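PDB 1MGT: methylated-DNA--protein-cysteine methyltransferase from Thermococcus kodakarensis, which repairs O6-methylguanine and O4-methylthymine in DNA by moving the methyl group irreversibly onto one of its own cysteines, a suicide reaction. Local coordinates for residues L43-H46 with L47-G51; E74-N77 with A78-L81; N120-P123 with R124-G127. One frame throughout, in Å; residues are numbered along the deposited sequence.

Interaction 1: L43-H46 with L47-G51; sequences LAEH and LGKRG. With SO4 (sulfate ion), chain D.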
ATOM      1  N   LEU A  43      -0.917   9.657  -6.829  1.00 10.72           N
ATOM      2  CA  LEU A  43      -1.988   9.114  -5.996  1.00 12.26           C
ATOM      3  C   LEU A  43      -3.091  10.155  -5.788  1.00 12.30           C
ATOM      4  O   LEU A  43      -4.261   9.848  -5.905  1.00 11.53           O
ATOM      5  CB  LEU A  43      -1.416   8.741  -4.625  1.00 13.62           C
ATOM      6  CG  LEU A  43      -2.381   8.086  -3.614  1.00 17.07           C
ATOM      7  CD1 LEU A  43      -3.071   6.886  -4.225  1.00 16.97           C
ATOM      8  CD2 LEU A  43      -1.605   7.708  -2.370  1.00 18.29           C
ATOM      9  N   ALA A  44      -2.699  11.409  -5.539  1.00 12.63           N
ATOM     10  CA  ALA A  44      -3.724  12.462  -5.342  1.00 12.63           C
ATOM     11  C   ALA A  44      -4.544  12.682  -6.613  1.00 11.58           C
ATOM     12  O   ALA A  44      -5.750  12.978  -6.542  1.00 12.66           O
ATOM     13  CB  ALA A  44      -2.983  13.756  -4.983  1.00 12.69           C
ATOM     14  N   GLU A  45      -3.949  12.578  -7.775  1.00 12.81           N
ATOM     15  CA  GLU A  45      -4.610  12.767  -9.053  1.00 15.57           C
ATOM     16  C   GLU A  45      -5.633  11.640  -9.261  1.00 15.37           C
ATOM     17  O   GLU A  45      -6.748  11.884  -9.698  1.00 13.01           O
ATOM     18  CB  GLU A  45      -3.651  12.827 -10.221  1.00 20.57           C
ATOM     19  CG  GLU A  45      -4.240  13.427 -11.491  1.00 30.09           C
ATOM     20  CD  GLU A  45      -4.417  14.939 -11.393  1.00 33.66           C
ATOM     21  OE1 GLU A  45      -3.537  15.636 -10.834  1.00 36.26           O
ATOM     22  OE2 GLU A  45      -5.457  15.436 -11.886  1.00 37.31           O
ATOM     23  N   HIS A  46      -5.206  10.417  -8.948  1.00 11.55           N
ATOM     24  CA  HIS A  46      -6.098   9.275  -9.066  1.00 14.42           C
ATOM     25  C   HIS A  46      -7.285   9.399  -8.108  1.00 13.33           C
ATOM     26  O   HIS A  46      -8.415   9.200  -8.527  1.00 14.57           O
ATOM     27  CB  HIS A  46      -5.291   7.993  -8.766  1.00 16.89           C
ATOM     28  CG  HIS A  46      -6.191   6.818  -8.498  1.00 20.57           C
ATOM     29  ND1 HIS A  46      -6.845   6.168  -9.519  1.00 22.75           N
ATOM     30  CD2 HIS A  46      -6.554   6.198  -7.352  1.00 22.55           C
ATOM     31  CE1 HIS A  46      -7.571   5.188  -9.025  1.00 22.23           C
ATOM     32  NE2 HIS A  46      -7.415   5.185  -7.722  1.00 23.20           N
ATOM     33  N   LEU A  47      -7.055   9.722  -6.840  1.00 11.20           N
ATOM     34  CA  LEU A  47      -8.155   9.847  -5.886  1.00 11.94           C
ATOM     35  C   LEU A  47      -9.074  11.035  -6.244  1.00 11.12           C
ATOM     36  O   LEU A  47     -10.288  10.934  -6.119  1.00 10.54           O
ATOM     37  CB  LEU A  47      -7.619  10.046  -4.474  1.00 12.20           C
ATOM     38  CG  LEU A  47      -6.845   8.837  -3.880  1.00 12.58           C
ATOM     39  CD1 LEU A  47      -6.143   9.217  -2.604  1.00 14.85           C
ATOM     40  CD2 LEU A  47      -7.863   7.717  -3.647  1.00 14.35           C
ATOM     41  N   GLY A  48      -8.458  12.103  -6.721  1.00 12.05           N
ATOM     42  CA  GLY A  48      -9.259  13.297  -7.120  1.00 13.13           C
ATOM     43  C   GLY A  48     -10.178  12.923  -8.276  1.00 14.19           C
ATOM     44  O   GLY A  48     -11.326  13.367  -8.322  1.00 15.11           O
ATOM     45  N   LYS A  49      -9.744  12.090  -9.227  1.00 14.40           N
ATOM     46  CA  LYS A  49     -10.585  11.671 -10.337  1.00 15.10           C
ATOM     47  C   LYS A  49     -11.732  10.782  -9.858  1.00 16.02           C
ATOM     48  O   LYS A  49     -12.702  10.534 -10.602  1.00 16.30           O
ATOM     49  CB  LYS A  49      -9.740  10.958 -11.405  1.00 19.78           C
ATOM     50  CG  LYS A  49      -8.949  11.971 -12.255  1.00 25.06           C
ATOM     51  CD  LYS A  49      -9.734  12.311 -13.508  1.00 30.23           C
ATOM     52  CE  LYS A  49      -9.847  13.809 -13.749  1.00 31.60           C
ATOM     53  NZ  LYS A  49      -8.522  14.483 -13.793  1.00 33.49           N
ATOM     54  N   ARG A  50     -11.645  10.260  -8.641  1.00 13.26           N
ATOM     55  CA  ARG A  50     -12.706   9.434  -8.076  1.00 15.11           C
ATOM     56  C   ARG A  50     -13.578  10.222  -7.115  1.00 14.67           C
ATOM     57  O   ARG A  50     -14.398   9.673  -6.384  1.00 15.32           O
ATOM     58  CB  ARG A  50     -12.186   8.151  -7.437  1.00 14.78           C
ATOM     59  CG  ARG A  50     -11.914   7.144  -8.604  1.00 16.45           C
ATOM     60  CD  ARG A  50     -11.556   5.819  -7.970  1.00 15.52           C
ATOM     61  NE  ARG A  50     -11.352   4.785  -8.999  1.00 15.40           N
ATOM     62  CZ  ARG A  50     -11.257   3.502  -8.555  1.00 16.01           C
ATOM     63  NH1 ARG A  50     -11.344   3.259  -7.265  1.00 12.12           N
ATOM     64  NH2 ARG A  50     -11.072   2.554  -9.462  1.00 16.13           N
ATOM     65  N   GLY A  51     -13.429  11.560  -7.152  1.00 15.27           N
ATOM     66  CA  GLY A  51     -14.206  12.447  -6.331  1.00 13.02           C
ATOM     67  C   GLY A  51     -13.766  12.689  -4.928  1.00 13.45           C
ATOM     68  O   GLY A  51     -14.532  13.228  -4.106  1.00 14.61           O
TER
HETATM   69  S   SO4 D 303     -10.523   4.306 -12.495  1.00 55.26           S
HETATM   70  O1  SO4 D 303     -11.264   5.410 -11.809  1.00 55.67           O
HETATM   71  O2  SO4 D 303      -9.057   4.409 -12.195  1.00 56.08           O
HETATM   72  O3  SO4 D 303     -10.733   4.411 -13.979  1.00 56.76           O
HETATM   73  O4  SO4 D 303     -11.025   2.970 -12.034  1.00 56.00           O
HETATM   74  O   HOH W   1      -7.649  14.722 -10.471  1.00 39.35           O

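Interaction 2: E74-N77 with A78-L81; sequences ELDN and ASFL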
ATOM      1  N   GLU A  74       5.990  -4.672  13.493  1.00 22.22           N
ATOM      2  CA  GLU A  74       5.678  -4.378  14.886  1.00 24.44           C
ATOM      3  C   GLU A  74       4.169  -4.313  15.097  1.00 25.20           C
ATOM      4  O   GLU A  74       3.641  -4.495  16.196  1.00 25.22           O
ATOM      5  CB  GLU A  74       6.279  -3.019  15.292  1.00 25.75           C
ATOM      6  CG  GLU A  74       7.786  -3.018  15.394  1.00 28.50           C
ATOM      7  CD  GLU A  74       8.299  -3.688  16.664  1.00 29.85           C
ATOM      8  OE1 GLU A  74       9.442  -4.158  16.643  1.00 29.85           O
ATOM      9  OE2 GLU A  74       7.568  -3.747  17.676  1.00 32.87           O
ATOM     10  N   LEU A  75       3.474  -4.005  14.012  1.00 23.89           N
ATOM     11  CA  LEU A  75       2.011  -3.901  13.992  1.00 25.58           C
ATOM     12  C   LEU A  75       1.535  -4.817  12.859  1.00 24.81           C
ATOM     13  O   LEU A  75       2.179  -4.822  11.798  1.00 23.98           O
ATOM     14  CB  LEU A  75       1.605  -2.462  13.721  1.00 26.80           C
ATOM     15  CG  LEU A  75       0.176  -2.009  13.907  1.00 29.57           C
ATOM     16  CD1 LEU A  75      -0.336  -2.281  15.314  1.00 29.63           C
ATOM     17  CD2 LEU A  75       0.028  -0.509  13.580  1.00 30.49           C
ATOM     18  N   ASP A  76       0.495  -5.610  13.080  1.00 24.41           N
ATOM     19  CA  ASP A  76       0.071  -6.495  11.972  1.00 23.51           C
ATOM     20  C   ASP A  76      -0.782  -5.693  10.989  1.00 20.36           C
ATOM     21  O   ASP A  76      -1.427  -4.731  11.374  1.00 18.63           O
ATOM     22  CB  ASP A  76      -0.674  -7.712  12.508  1.00 28.68           C
ATOM     23  CG  ASP A  76      -2.048  -7.368  13.008  1.00 33.07           C
ATOM     24  OD1 ASP A  76      -2.152  -6.606  13.998  1.00 37.78           O
ATOM     25  OD2 ASP A  76      -3.037  -7.832  12.404  1.00 36.97           O
ATOM     26  N   ASN A  77      -0.795  -6.106   9.723  1.00 18.80           N
ATOM     27  CA  ASN A  77      -1.579  -5.375   8.721  1.00 17.15           C
ATOM     28  C   ASN A  77      -3.030  -5.167   9.059  1.00 17.33           C
ATOM     29  O   ASN A  77      -3.597  -4.076   8.903  1.00 15.45           O
ATOM     30  CB  ASN A  77      -1.496  -6.107   7.376  1.00 15.61           C
ATOM     31  CG  ASN A  77      -0.085  -6.278   6.897  1.00 16.21           C
ATOM     32  OD1 ASN A  77       0.643  -7.193   7.303  1.00 17.75           O
ATOM     33  ND2 ASN A  77       0.356  -5.384   6.002  1.00 15.62           N
ATOM     34  N   ALA A  78      -3.722  -6.227   9.505  1.00 15.07           N
ATOM     35  CA  ALA A  78      -5.137  -6.127   9.819  1.00 17.44           C
ATOM     36  C   ALA A  78      -5.460  -5.120  10.893  1.00 17.82           C
ATOM     37  O   ALA A  78      -6.561  -4.546  10.875  1.00 18.78           O
ATOM     38  CB  ALA A  78      -5.659  -7.539  10.213  1.00 17.95           C
ATOM     39  N   SER A  79      -4.555  -4.851  11.829  1.00 19.57           N
ATOM     40  CA  SER A  79      -4.884  -3.861  12.871  1.00 23.42           C
ATOM     41  C   SER A  79      -4.909  -2.448  12.321  1.00 22.66           C
ATOM     42  O   SER A  79      -5.450  -1.563  12.984  1.00 25.13           O
ATOM     43  CB  SER A  79      -3.920  -3.965  14.047  1.00 25.51           C
ATOM     44  OG  SER A  79      -2.611  -3.664  13.620  1.00 31.03           O
ATOM     45  N   PHE A  80      -4.386  -2.223  11.111  1.00 20.67           N
ATOM     46  CA  PHE A  80      -4.389  -0.880  10.524  1.00 19.31           C
ATOM     47  C   PHE A  80      -5.656  -0.623   9.723  1.00 17.91           C
ATOM     48  O   PHE A  80      -5.932   0.531   9.378  1.00 17.31           O
ATOM     49  CB  PHE A  80      -3.174  -0.696   9.613  1.00 19.58           C
ATOM     50  CG  PHE A  80      -2.780   0.742   9.343  1.00 20.51           C
ATOM     51  CD1 PHE A  80      -1.822   1.362  10.119  1.00 22.41           C
ATOM     52  CD2 PHE A  80      -3.355   1.460   8.319  1.00 21.44           C
ATOM     53  CE1 PHE A  80      -1.455   2.676   9.876  1.00 22.35           C
ATOM     54  CE2 PHE A  80      -2.997   2.772   8.053  1.00 22.49           C
ATOM     55  CZ  PHE A  80      -2.040   3.381   8.847  1.00 21.64           C
ATOM     56  N   LEU A  81      -6.465  -1.654   9.437  1.00 17.31           N
ATOM     57  CA  LEU A  81      -7.680  -1.465   8.652  1.00 17.54           C
ATOM     58  C   LEU A  81      -8.598  -0.366   9.186  1.00 17.72           C
ATOM     59  O   LEU A  81      -9.156   0.381   8.389  1.00 17.49           O
ATOM     60  CB  LEU A  81      -8.487  -2.762   8.584  1.00 18.67           C
ATOM     61  CG  LEU A  81      -8.615  -3.611   7.355  1.00 22.29           C
ATOM     62  CD1 LEU A  81      -7.645  -3.374   6.231  1.00 21.49           C
ATOM     63  CD2 LEU A  81      -8.622  -5.118   7.744  1.00 21.69           C
TER
HETATM   64  O   HOH W   2      -2.695  -8.757   9.876  1.00 36.06           O

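Interaction 3: N120-P123 with R124-G127; sequences NTSP and RAVG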
ATOM      1  N   ASN A 120     -13.633 -15.671  -6.356  1.00 14.63           N
ATOM      2  CA  ASN A 120     -14.538 -15.882  -7.476  1.00 15.93           C
ATOM      3  C   ASN A 120     -14.452 -14.771  -8.513  1.00 15.56           C
ATOM      4  O   ASN A 120     -15.477 -14.333  -9.054  1.00 15.75           O
ATOM      5  CB  ASN A 120     -16.013 -15.980  -7.000  1.00 17.36           C
ATOM      6  CG  ASN A 120     -16.195 -17.226  -6.151  1.00 20.45           C
ATOM      7  OD1 ASN A 120     -15.643 -18.285  -6.469  1.00 20.84           O
ATOM      8  ND2 ASN A 120     -16.931 -17.085  -5.067  1.00 23.22           N
ATOM      9  N   THR A 121     -13.240 -14.300  -8.777  1.00 13.12           N
ATOM     10  CA  THR A 121     -13.114 -13.222  -9.767  1.00 13.02           C
ATOM     11  C   THR A 121     -12.036 -13.584 -10.751  1.00 15.87           C
ATOM     12  O   THR A 121     -11.580 -14.750 -10.785  1.00 14.22           O
ATOM     13  CB  THR A 121     -12.863 -11.887  -9.023  1.00 13.74           C
ATOM     14  OG1 THR A 121     -12.836 -10.806  -9.974  1.00 14.79           O
ATOM     15  CG2 THR A 121     -11.559 -11.934  -8.248  1.00 12.98           C
ATOM     16  N   SER A 122     -11.607 -12.650 -11.587  1.00 13.87           N
ATOM     17  CA  SER A 122     -10.567 -12.936 -12.568  1.00 14.63           C
ATOM     18  C   SER A 122      -9.242 -12.312 -12.155  1.00 13.96           C
ATOM     19  O   SER A 122      -9.179 -11.307 -11.435  1.00 13.00           O
ATOM     20  CB  SER A 122     -10.981 -12.369 -13.930  1.00 17.82           C
ATOM     21  OG  SER A 122     -10.931 -10.963 -13.940  1.00 21.32           O
ATOM     22  N   PRO A 123      -8.150 -12.914 -12.588  1.00 13.74           N
ATOM     23  CA  PRO A 123      -6.813 -12.443 -12.301  1.00 13.47           C
ATOM     24  C   PRO A 123      -6.657 -11.007 -12.829  1.00 13.17           C
ATOM     25  O   PRO A 123      -5.946 -10.225 -12.209  1.00 13.50           O
ATOM     26  CB  PRO A 123      -5.893 -13.397 -13.063  1.00 15.48           C
ATOM     27  CG  PRO A 123      -6.719 -14.575 -13.399  1.00 15.85           C
ATOM     28  CD  PRO A 123      -8.154 -14.173 -13.404  1.00 16.65           C
ATOM     29  N   ARG A 124      -7.289 -10.667 -13.938  1.00 13.75           N
ATOM     30  CA  ARG A 124      -7.210  -9.311 -14.472  1.00 13.82           C
ATOM     31  C   ARG A 124      -7.912  -8.324 -13.533  1.00 13.17           C
ATOM     32  O   ARG A 124      -7.300  -7.285 -13.265  1.00 12.96           O
ATOM     33  CB  ARG A 124      -7.728  -9.196 -15.888  1.00 15.87           C
ATOM     34  CG  ARG A 124      -6.818  -9.917 -16.876  1.00 18.52           C
ATOM     35  CD  ARG A 124      -7.437  -9.884 -18.286  1.00 23.21           C
ATOM     36  NE  ARG A 124      -6.780 -10.925 -19.073  1.00 25.55           N
ATOM     37  CZ  ARG A 124      -6.428 -10.836 -20.342  1.00 27.39           C
ATOM     38  NH1 ARG A 124      -6.656  -9.727 -21.030  1.00 28.72           N
ATOM     39  NH2 ARG A 124      -5.832 -11.872 -20.915  1.00 27.70           N
ATOM     40  N   ALA A 125      -9.057  -8.688 -13.001  1.00 11.67           N
ATOM     41  CA  ALA A 125      -9.738  -7.782 -12.047  1.00 13.92           C
ATOM     42  C   ALA A 125      -8.895  -7.545 -10.822  1.00 12.77           C
ATOM     43  O   ALA A 125      -8.775  -6.429 -10.276  1.00 11.46           O
ATOM     44  CB  ALA A 125     -11.120  -8.352 -11.711  1.00 13.96           C
ATOM     45  N   VAL A 126      -8.220  -8.593 -10.301  1.00 12.01           N
ATOM     46  CA  VAL A 126      -7.364  -8.497  -9.131  1.00 11.99           C
ATOM     47  C   VAL A 126      -6.141  -7.638  -9.474  1.00 12.79           C
ATOM     48  O   VAL A 126      -5.723  -6.835  -8.646  1.00 13.00           O
ATOM     49  CB  VAL A 126      -6.871  -9.895  -8.666  1.00 12.51           C
ATOM     50  CG1 VAL A 126      -5.725  -9.788  -7.674  1.00 13.05           C
ATOM     51  CG2 VAL A 126      -8.058 -10.600  -7.990  1.00 12.95           C
ATOM     52  N   GLY A 127      -5.617  -7.833 -10.681  1.00 12.44           N
ATOM     53  CA  GLY A 127      -4.452  -7.046 -11.114  1.00 12.87           C
ATOM     54  C   GLY A 127      -4.859  -5.557 -11.142  1.00 12.51           C
ATOM     55  O   GLY A 127      -4.107  -4.713 -10.639  1.00 12.11           O
TER

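Interaction 1: L43-H46 with L47-G51
Leu43, Glu45 and His46 meet Leu47, Lys49 and Arg50 one turn further on, at the C-terminal end of helix 33-49, Arg50 lying just beyond it; the helix ends in a Schellman motif with Gly51, at positive phi, as its C-prime residue. Backbone bonds make the frame. Leu47 N gives a nearly straight bond to Leu43 O at 2.9 Å, Gly48 N and Lys49 N bind Ala44 O and Glu45 O in turn, and the series fades at Arg50 N, whose bond to His46 O is weak at 3.4 Å. Gly51 N then turns back to Gly48 O, and Val52 N to Leu47 O, closing the end.

Apolar contact lies on the inner side: CD1 of Leu47 rests 4.1 Å from CG of Leu43, and Leu43 goes on to touch Pro134.

The charged pair lies on the outer side. Glu45 and Lys49 run side by side and point the same way, the glutamate bent at chi2 (73°) and the lysine bent repeatedly, yet OE2 and NZ come only to 3.7 Å, a long salt bridge. A water bridges the gap, donating to OE2 and to Glu45 O and weakly accepting from NZ. The pair is consistent with the intrahelical ion pairs held to keep this protein hyperthermostable.

The third group, His46 and Arg50, lies beside a sulfate, probably from the crystallisation liquor. The His46 ring slants across Arg50, the two planes 46° apart, with CE1 over the rim of one guanidinium face, 3.8 Å from NE. Arg132 NE also binds the ion, while Arg50 NH1 turns to Glu93 and Gly88 O. Along the guanidinium edge, Arg50 NE donates almost straight to sulfate O1 at 2.9 Å, and NH2 to O4 at 2.6 Å.

Interaction 2: E74-N77 with A78-L81
Leu75 reaches the next turn with its branch end: CD1 lies 3.2 Å from Ser79 OG, and CD2 approaches the edge of the Phe80 ring, near its plane, 4.3 Å from CD1 of Phe80. At Asp76 the contact becomes polar; this residue, itself extended, stands just before a turn with helical backbone angles. Ser79 N donates to Asp76 O at 3.2 Å from above the carbonyl plane, and more weakly to OD2. The Ser79 hydroxyl stands between Asp76 O, 2.8 Å from OG, and OD1, 3.0 Å from OG; its one proton could serve either. The aspartate gets there because chi1 of 73° sets CG between its own N and carbonyl carbon, folding the carboxylate over the start of the turn. A water completes this end, donating to OD2 and accepting from Ala78 N at 2.8 Å, so the carboxylate holds that amide indirectly. Asn77 supplies the following backbone bond, its O taking Phe80 N at 3.0 Å, while its side chain leaves the turn: ND2 binds Val138 O and OD1 binds Arg143 NH2, tying the turn to the chain on both sides of Cys141, the inferred methyl-accepting nucleophile. The loop lies between helices 63-71 and 91-103, with Leu75, Asn77 and Phe80 packed on the former and Asn77 and Leu81 reaching Thr101 of the latter.

Interaction 3: N120-P123 with R124-G127
Ser122 is the N-cap of helix 123-131, in the DNA-binding region of the helix-turn-helix clan, and its side chain caps the amide of Ala125. From CB of Ser122 the side chain is a single step long. CB itself stays 4.1 Å from Arg124 N, and chi1 of 71° swings the hydroxyl between the residue's own N and carbonyl carbon, over the mouth of the first turn. There OG accepts from Ala125 N at 3.1 Å, with an angle of 159° at the hydrogen, meeting an amide of the first turn. The same OG also rests 3.4 Å from the methyl CB of Ala125, so the capped residue is touched at both its amide and its side chain.

Behind the cap the regular helix starts. Val126 N donates to Ser122 O in a fairly straight bond of 3.1 Å, and Gly127 N to Pro123 O at 2.9 Å. Pro123 fills the first helical position, where its lack of an N-H costs nothing.

Thr121, just before the cap, touches the first turn with both branches. Its OG1, anti to the backbone N (chi1 -176°), comes 3.5 Å from CB of Ala125. The Thr121 and Val126 side chains meet at an oblique angle, Thr121 CG2 3.8 Å from Val126 CG2, an apolar touch on the inner side of the turn.

Two helices receive these inner side chains. Thr121 and Ala125 rest on Phe92 of helix 91-103, while Val126 packs on Leu115 and Ala116 of helix 112-118, the latter also touched by Pro123. Only a short loop joins 112-118 to 123-131: helix 112-118 ends in a Schellman motif at Asn120, and Ser122 caps its successor, 123-131.

All three contacts are local turns of the chain, in series and without mutual touch. Interactions 1 and 2 belong to the N-terminal part of the protein, with centres about 25 Å apart on opposite sides of the chain's centre; interaction 3 lies in the DNA-binding part. Interactions 1 and 3 are surface contacts at opposite ends of helices: one finishes helix 33-49, with ionic groups, water and a sulfate, whereas the other starts helix 123-131 with an uncharged hydroxyl cap. Interaction 2, partly buried, lies in a loop and combines a carboxylate-hydroxyl network with an asparagine directed toward the active-site region. All three reach helix 91-103: interaction 1 by the Arg50-Glu93 salt bridge, interactions 2 and 3 by side-chain packing.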